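Local coordinates for alkaline phosphatase D (Bacillus subtilis, PDB 2YEQ), which hydrolyses phosphate esters with an active site that holds iron and calcium, acting as an alkaline phosphatase and phosphodiesterase, at residues His382-Ser387 with Val406-Thr411; Phe119-Cys124 with Val375-Asp380. One frame throughout, in Å; residues are numbered along the deposited sequence.

Contact 1: His382-Ser387 with Val406-Thr411. With FE (Fe (III) ion), chain B; EDO (1,2-ethanediol), chain U.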
ATOM      1  N   HIS A 382       0.549   2.029  11.030  1.00 17.54           N
ATOM      2  CA  HIS A 382      -0.723   1.606  11.654  1.00 16.74           C
ATOM      3  C   HIS A 382      -1.411   2.747  12.435  1.00 16.97           C
ATOM      4  O   HIS A 382      -2.065   2.526  13.435  1.00 16.64           O
ATOM      5  CB  HIS A 382      -0.532   0.380  12.560  1.00 16.94           C
ATOM      6  CG  HIS A 382       0.057  -0.830  11.868  1.00 16.69           C
ATOM      7  ND1 HIS A 382       0.431  -1.954  12.572  1.00 16.38           N
ATOM      8  CD2 HIS A 382       0.321  -1.098  10.568  1.00 17.17           C
ATOM      9  CE1 HIS A 382       0.910  -2.859  11.735  1.00 17.74           C
ATOM     10  NE2 HIS A 382       0.858  -2.377  10.511  1.00 16.76           N
ATOM     11  N   ALA A 383      -1.230   3.965  11.963  1.00 18.92           N
ATOM     12  CA  ALA A 383      -1.856   5.150  12.559  1.00 18.25           C
ATOM     13  C   ALA A 383      -1.703   6.289  11.579  1.00 18.53           C
ATOM     14  O   ALA A 383      -0.860   6.274  10.670  1.00 18.20           O
ATOM     15  CB  ALA A 383      -1.254   5.499  13.939  1.00 18.68           C
ATOM     16  N   SER A 384      -2.592   7.263  11.701  1.00 17.88           N
ATOM     17  CA  SER A 384      -2.582   8.389  10.796  1.00 17.96           C
ATOM     18  C   SER A 384      -1.704   9.490  11.342  1.00 15.96           C
ATOM     19  O   SER A 384      -1.790   9.823  12.514  1.00 17.31           O
ATOM     20  CB  SER A 384      -4.010   8.941  10.629  1.00 17.89           C
ATOM     21  OG  SER A 384      -4.804   8.085   9.848  1.00 18.83           O
ATOM     22  N   TRP A 385      -0.903  10.072  10.463  1.00 18.70           N
ATOM     23  CA  TRP A 385      -0.103  11.253  10.765  1.00 18.49           C
ATOM     24  C   TRP A 385      -0.133  12.197   9.559  1.00 19.16           C
ATOM     25  O   TRP A 385      -0.415  11.787   8.441  1.00 18.68           O
ATOM     26  CB  TRP A 385       1.368  10.885  11.055  1.00 19.06           C
ATOM     27  CG  TRP A 385       1.628   9.861  12.122  1.00 17.42           C
ATOM     28  CD1 TRP A 385       1.531   8.509  11.992  1.00 17.49           C
ATOM     29  CD2 TRP A 385       2.109  10.095  13.452  1.00 18.79           C
ATOM     30  NE1 TRP A 385       1.887   7.886  13.157  1.00 16.75           N
ATOM     31  CE2 TRP A 385       2.262   8.826  14.071  1.00 18.95           C
ATOM     32  CE3 TRP A 385       2.415  11.250  14.191  1.00 19.53           C
ATOM     33  CZ2 TRP A 385       2.687   8.673  15.388  1.00 18.00           C
ATOM     34  CZ3 TRP A 385       2.832  11.096  15.510  1.00 19.48           C
ATOM     35  CH2 TRP A 385       2.972   9.809  16.091  1.00 21.29           C
ATOM     36  N   ALA A 386       0.199  13.468   9.777  1.00 17.42           N
ATOM     37  CA  ALA A 386       0.431  14.397   8.696  1.00 18.22           C
ATOM     38  C   ALA A 386       1.529  15.377   9.118  1.00 17.73           C
ATOM     39  O   ALA A 386       1.564  15.780  10.280  1.00 17.40           O
ATOM     40  CB  ALA A 386      -0.864  15.153   8.325  1.00 17.21           C
ATOM     41  N   SER A 387       2.410  15.709   8.184  1.00 19.47           N
ATOM     42  CA  SER A 387       3.577  16.556   8.454  1.00 20.34           C
ATOM     43  C   SER A 387       3.802  17.544   7.355  1.00 20.74           C
ATOM     44  O   SER A 387       3.703  17.218   6.161  1.00 20.83           O
ATOM     45  CB  SER A 387       4.887  15.722   8.564  1.00 22.45           C
ATOM     46  OG  SER A 387       4.880  14.944   9.740  1.00 27.34           O
ATOM     47  N   VAL A 406       0.553  10.230   6.139  1.00 16.44           N
ATOM     48  CA  VAL A 406       0.756   8.875   6.587  1.00 17.02           C
ATOM     49  C   VAL A 406      -0.610   8.299   6.897  1.00 17.20           C
ATOM     50  O   VAL A 406      -1.319   8.763   7.776  1.00 17.65           O
ATOM     51  CB  VAL A 406       1.614   8.817   7.869  1.00 16.80           C
ATOM     52  CG1 VAL A 406       1.839   7.359   8.338  1.00 17.15           C
ATOM     53  CG2 VAL A 406       2.969   9.568   7.645  1.00 17.02           C
ATOM     54  N   GLY A 407      -1.001   7.284   6.163  1.00 17.97           N
ATOM     55  CA  GLY A 407      -2.277   6.649   6.432  1.00 18.09           C
ATOM     56  C   GLY A 407      -2.257   5.592   7.487  1.00 18.90           C
ATOM     57  O   GLY A 407      -1.322   4.789   7.575  1.00 19.88           O
ATOM     58  N   THR A 408      -3.317   5.567   8.286  1.00 18.41           N
ATOM     59  CA  THR A 408      -3.566   4.469   9.198  1.00 18.49           C
ATOM     60  C   THR A 408      -3.729   3.125   8.457  1.00 17.26           C
ATOM     61  O   THR A 408      -3.773   3.064   7.235  1.00 17.60           O
ATOM     62  CB  THR A 408      -4.815   4.769  10.000  1.00 18.65           C
ATOM     63  OG1 THR A 408      -4.981   3.817  11.050  1.00 18.72           O
ATOM     64  CG2 THR A 408      -6.059   4.855   9.086  1.00 17.02           C
ATOM     65  N   SER A 409      -3.840   2.064   9.222  1.00 17.60           N
ATOM     66  CA  SER A 409      -4.027   0.735   8.676  1.00 17.27           C
ATOM     67  C   SER A 409      -5.528   0.429   8.473  1.00 17.69           C
ATOM     68  O   SER A 409      -6.381   0.964   9.195  1.00 16.71           O
ATOM     69  CB  SER A 409      -3.461  -0.251   9.660  1.00 16.19           C
ATOM     70  OG  SER A 409      -3.907   0.030  10.978  1.00 16.79           O
ATOM     71  N   ILE A 410      -5.810  -0.427   7.497  1.00 17.57           N
ATOM     72  CA  ILE A 410      -7.159  -0.966   7.254  1.00 15.69           C
ATOM     73  C   ILE A 410      -7.637  -1.734   8.472  1.00 16.94           C
ATOM     74  O   ILE A 410      -8.790  -1.571   8.899  1.00 17.02           O
ATOM     75  CB  ILE A 410      -7.157  -1.842   5.991  1.00 16.50           C
ATOM     76  CG1 ILE A 410      -6.939  -0.984   4.750  1.00 17.92           C
ATOM     77  CG2 ILE A 410      -8.419  -2.711   5.889  1.00 15.70           C
ATOM     78  CD1 ILE A 410      -8.214  -0.182   4.253  1.00 16.20           C
ATOM     79  N   THR A 411      -6.768  -2.587   9.044  1.00 15.67           N
ATOM     80  CA  THR A 411      -7.063  -3.298  10.290  1.00 16.04           C
ATOM     81  C   THR A 411      -5.908  -3.489  11.283  1.00 15.79           C
ATOM     82  O   THR A 411      -6.151  -3.699  12.455  1.00 17.34           O
ATOM     83  CB  THR A 411      -7.530  -4.748   9.993  1.00 18.37           C
ATOM     84  OG1 THR A 411      -6.597  -5.345   9.078  1.00 17.09           O
ATOM     85  CG2 THR A 411      -8.973  -4.750   9.405  1.00 16.94           C
TER
HETATM   86 FE    FE B1524       1.495  -3.375   8.685  1.00 17.60          FE
HETATM   87  C1  EDO U 552       0.210  -3.690  17.496  1.00 57.40           C
HETATM   88  O1  EDO U 552      -0.630  -4.855  17.667  1.00 56.17           O
HETATM   89  C2  EDO U 552       0.553  -3.472  16.021  1.00 46.11           C
HETATM   90  O2  EDO U 552       0.256  -2.136  15.563  1.00 44.75           O
HETATM   91  O   HOH W   1      -0.459   1.983   8.276  1.00 20.44           O
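W385 and V406 form an antiparallel hydrogen-bonded pair, closed by W385 N to V406 O at 3.0 Å and V406 N to W385 O at 2.9 Å, which joins adjacent strands 384-390 and 400-406 of a mixed sheet. Beyond it the partner chain leaves regular strand geometry and polar links thin out: T408 N reaches S384 OG in a weak bond bent to 137°, and a water joins H382 N to G407 O. T408 OG1 turns instead to Y439 O and R440.

Apolar contact lies on one side of the pair. W385 and V406 lie side by side, CB to CB at 3.8 Å, and V406 CG1, anti to the backbone N (chi1 -179°), meets W385 CD1. An alanine in place of V406 would probably open a gap where CG1 and CG2 now rest on W385 CD1 and CB.

Metal binding lies at the other end. H382 NE2 holds the iron at 2.2 Å, alongside C124, D151 and Y154, while ND1 donates an almost straight bond to O2 of an ethanediol. S409 OG, hydrogen-bonded to S412 O, packs 3.6 Å from H382 CA. Both ring nitrogens thus have partners, which fixes the imidazole's rotation, and the ferric ion would probably polarise the N-H.

Contact 2: Phe119-Cys124 with Val375-Asp380. With FE (Fe (III) ion), chain B; CA (calcium ion), chain C.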
ATOM      1  N   PHE A 119      -8.556  10.176  -5.213  1.00 22.33           N
ATOM      2  CA  PHE A 119      -8.067   8.797  -5.056  1.00 19.36           C
ATOM      3  C   PHE A 119      -8.043   8.489  -3.582  1.00 18.76           C
ATOM      4  O   PHE A 119      -8.239   9.390  -2.764  1.00 15.84           O
ATOM      5  CB  PHE A 119      -6.721   8.587  -5.763  1.00 20.57           C
ATOM      6  CG  PHE A 119      -5.551   9.338  -5.159  1.00 21.31           C
ATOM      7  CD1 PHE A 119      -4.846   8.802  -4.104  1.00 20.31           C
ATOM      8  CD2 PHE A 119      -5.135  10.558  -5.678  1.00 21.92           C
ATOM      9  CE1 PHE A 119      -3.743   9.473  -3.545  1.00 21.29           C
ATOM     10  CE2 PHE A 119      -4.031  11.228  -5.135  1.00 22.23           C
ATOM     11  CZ  PHE A 119      -3.336  10.663  -4.057  1.00 20.97           C
ATOM     12  N   ALA A 120      -7.889   7.213  -3.241  1.00 16.58           N
ATOM     13  CA  ALA A 120      -7.737   6.802  -1.870  1.00 16.50           C
ATOM     14  C   ALA A 120      -6.431   6.005  -1.798  1.00 17.44           C
ATOM     15  O   ALA A 120      -5.984   5.461  -2.823  1.00 17.54           O
ATOM     16  CB  ALA A 120      -8.894   5.919  -1.408  1.00 15.20           C
ATOM     17  N   PHE A 121      -5.836   5.962  -0.613  1.00 18.79           N
ATOM     18  CA  PHE A 121      -4.709   5.040  -0.382  1.00 18.16           C
ATOM     19  C   PHE A 121      -4.867   4.289   0.915  1.00 17.69           C
ATOM     20  O   PHE A 121      -5.437   4.780   1.901  1.00 17.15           O
ATOM     21  CB  PHE A 121      -3.331   5.713  -0.560  1.00 17.95           C
ATOM     22  CG  PHE A 121      -2.972   6.721   0.470  1.00 19.27           C
ATOM     23  CD1 PHE A 121      -2.279   6.349   1.605  1.00 19.39           C
ATOM     24  CD2 PHE A 121      -3.239   8.076   0.261  1.00 19.79           C
ATOM     25  CE1 PHE A 121      -1.869   7.279   2.537  1.00 20.53           C
ATOM     26  CE2 PHE A 121      -2.827   9.035   1.195  1.00 20.47           C
ATOM     27  CZ  PHE A 121      -2.161   8.635   2.341  1.00 20.41           C
ATOM     28  N   ALA A 122      -4.371   3.053   0.888  1.00 17.24           N
ATOM     29  CA  ALA A 122      -4.572   2.130   1.971  1.00 15.69           C
ATOM     30  C   ALA A 122      -3.296   1.312   2.204  1.00 14.10           C
ATOM     31  O   ALA A 122      -2.465   1.187   1.310  1.00 13.47           O
ATOM     32  CB  ALA A 122      -5.713   1.184   1.588  1.00 14.70           C
ATOM     33  N   SER A 123      -3.178   0.762   3.396  1.00 16.27           N
ATOM     34  CA  SER A 123      -2.116  -0.199   3.716  1.00 17.40           C
ATOM     35  C   SER A 123      -2.548  -1.026   4.891  1.00 16.86           C
ATOM     36  O   SER A 123      -3.512  -0.682   5.579  1.00 18.08           O
ATOM     37  CB  SER A 123      -0.828   0.563   4.064  1.00 16.96           C
ATOM     38  OG  SER A 123      -0.996   1.276   5.265  1.00 18.34           O
ATOM     39  N   CYS A 124      -1.833  -2.126   5.141  1.00 16.93           N
ATOM     40  CA  CYS A 124      -1.839  -2.796   6.450  1.00 15.59           C
ATOM     41  C   CYS A 124      -3.197  -3.381   6.878  1.00 15.75           C
ATOM     42  O   CYS A 124      -3.939  -2.851   7.742  1.00 16.81           O
ATOM     43  CB  CYS A 124      -1.214  -1.906   7.538  1.00 16.00           C
ATOM     44  SG  CYS A 124       0.589  -1.516   7.265  1.00 18.01           S
ATOM     45  N   VAL A 375       4.402  15.717  -2.571  1.00 17.32           N
ATOM     46  CA  VAL A 375       3.588  15.080  -1.572  1.00 18.00           C
ATOM     47  C   VAL A 375       4.041  13.629  -1.417  1.00 16.46           C
ATOM     48  O   VAL A 375       4.254  12.946  -2.405  1.00 18.14           O
ATOM     49  CB  VAL A 375       2.093  15.128  -1.972  1.00 20.14           C
ATOM     50  CG1 VAL A 375       1.259  14.269  -1.034  1.00 20.23           C
ATOM     51  CG2 VAL A 375       1.598  16.628  -2.008  1.00 21.07           C
ATOM     52  N   VAL A 376       4.138  13.185  -0.182  1.00 18.19           N
ATOM     53  CA  VAL A 376       4.558  11.818   0.141  1.00 18.15           C
ATOM     54  C   VAL A 376       3.400  11.119   0.799  1.00 17.55           C
ATOM     55  O   VAL A 376       2.849  11.628   1.754  1.00 16.35           O
ATOM     56  CB  VAL A 376       5.786  11.818   1.092  1.00 16.45           C
ATOM     57  CG1 VAL A 376       6.241  10.367   1.394  1.00 16.46           C
ATOM     58  CG2 VAL A 376       6.937  12.613   0.451  1.00 15.65           C
ATOM     59  N   LEU A 377       3.037   9.955   0.254  1.00 18.00           N
ATOM     60  CA  LEU A 377       2.053   9.054   0.823  1.00 17.18           C
ATOM     61  C   LEU A 377       2.758   7.848   1.438  1.00 17.73           C
ATOM     62  O   LEU A 377       3.672   7.283   0.826  1.00 18.94           O
ATOM     63  CB  LEU A 377       1.112   8.555  -0.287  1.00 17.60           C
ATOM     64  CG  LEU A 377       0.621   9.548  -1.348  1.00 18.50           C
ATOM     65  CD1 LEU A 377      -0.272   8.817  -2.358  1.00 16.93           C
ATOM     66  CD2 LEU A 377      -0.093  10.725  -0.698  1.00 15.75           C
ATOM     67  N   THR A 378       2.283   7.433   2.595  1.00 17.69           N
ATOM     68  CA  THR A 378       2.953   6.476   3.458  1.00 20.13           C
ATOM     69  C   THR A 378       1.970   5.544   4.169  1.00 19.76           C
ATOM     70  O   THR A 378       0.852   5.937   4.451  1.00 20.62           O
ATOM     71  CB  THR A 378       3.700   7.246   4.555  1.00 20.44           C
ATOM     72  OG1 THR A 378       4.579   8.170   3.942  1.00 21.19           O
ATOM     73  CG2 THR A 378       4.427   6.331   5.485  1.00 23.16           C
ATOM     74  N   GLY A 379       2.398   4.315   4.476  1.00 18.66           N
ATOM     75  CA  GLY A 379       1.647   3.442   5.353  1.00 17.48           C
ATOM     76  C   GLY A 379       2.517   2.978   6.506  1.00 19.14           C
ATOM     77  O   GLY A 379       3.138   3.787   7.181  1.00 20.42           O
ATOM     78  N   ASP A 380       2.502   1.669   6.754  1.00 19.34           N
ATOM     79  CA  ASP A 380       3.425   0.945   7.668  1.00 18.10           C
ATOM     80  C   ASP A 380       3.202   1.113   9.152  1.00 19.01           C
ATOM     81  O   ASP A 380       3.292   0.135   9.904  1.00 20.65           O
ATOM     82  CB  ASP A 380       4.907   1.192   7.304  1.00 18.35           C
ATOM     83  CG  ASP A 380       5.873   0.331   8.153  1.00 19.85           C
ATOM     84  OD1 ASP A 380       5.894  -0.926   7.988  1.00 16.53           O
ATOM     85  OD2 ASP A 380       6.565   0.940   9.008  1.00 20.40           O
TER
HETATM   86 FE    FE B1524       1.495  -3.375   8.685  1.00 17.60          FE
HETATM   87 CA    CA C1525       4.997  -2.847   6.952  1.00 18.38          CA
HETATM   88  O   HOH W   2      -1.426   3.896   4.184  1.00 18.16           O
HETATM   89  O   HOH W   3       3.254  -1.570   5.557  1.00 13.67           O
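L377 reaches between F119 and F121, and this apolar group joins two strands that are not hydrogen-bonded to each other. The axes of 119-122 and 375-378 approach to 8.4 Å at 46°, a spacing bridged by side chains. The contact packs together the two mixed sheets of a sandwich, consistent with the calcineurin-like metallophosphatase family, with metal ligands on the loops beyond the strand ends.

L377 meets the two phenylalanines differently. Its CB sits over the centre of the F121 ring, 4.1 Å from the centroid, a CH-pi contact on one face; CD2 approaches F121 CE2 at 3.7 Å. CG is anti to the carbonyl carbon, and an extended chi2 (179°) carries the other methyl, CD1, on to F119, where it meets CE1 tip to tip, also at 3.7 Å. At the edge of the F121 ring, near its plane, T378 O lies 3.6 Å from CE1. F147 adds an edge-to-face partner for F119.

Past the strand ends S123 packs closely on G379, its OG 3.4 Å from G379 CA, on the side where a side chain at 379 would project; a CB there would clash with this hydroxyl, so glycine permits the close approach. The polar link runs through a water, hydrogen-bonded to S123 OG and donating to T378 O, which ties the loop at S123 to the end of strand 375-378.

C124 SG binds the iron at 2.5 Å. D380 CG is anti to its backbone N (chi1 -174°), and OD1 binds calcium at 2.4 Å; D151 ligates both metals, bridging the two sites. The chemistry thus changes from hydrocarbon packing to metal ligation, where the C124 sulfur and the D380 carboxylate would contribute part of the negative charge, shared with D151, D209 and D210, that balances the cations.

How the contacts relate
From the N terminus, strand 117-122 comes first, and contact 2 closes a loop of 250 residues when strand 374-378 packs against its end. Contact 1 opens only afterwards, at 382, and closes a much shorter loop of 18 residues that takes in the end of strand 384-390 and nearly all of strand 400-406. The two are therefore in series, neither nested nor crossed. Contact 2 joins the mixed sheet holding strand 117-122 to the one holding strand 374-378; contact 1 pairs neighbouring strands within the latter. Their centres are 8 Å apart, and backbone pairs G407 N to T378 O (2.9 Å) and I410 N to S123 O (3.0 Å), both probable hydrogen bonds, connect them. Both reach the same iron, through ligands C124 and H382.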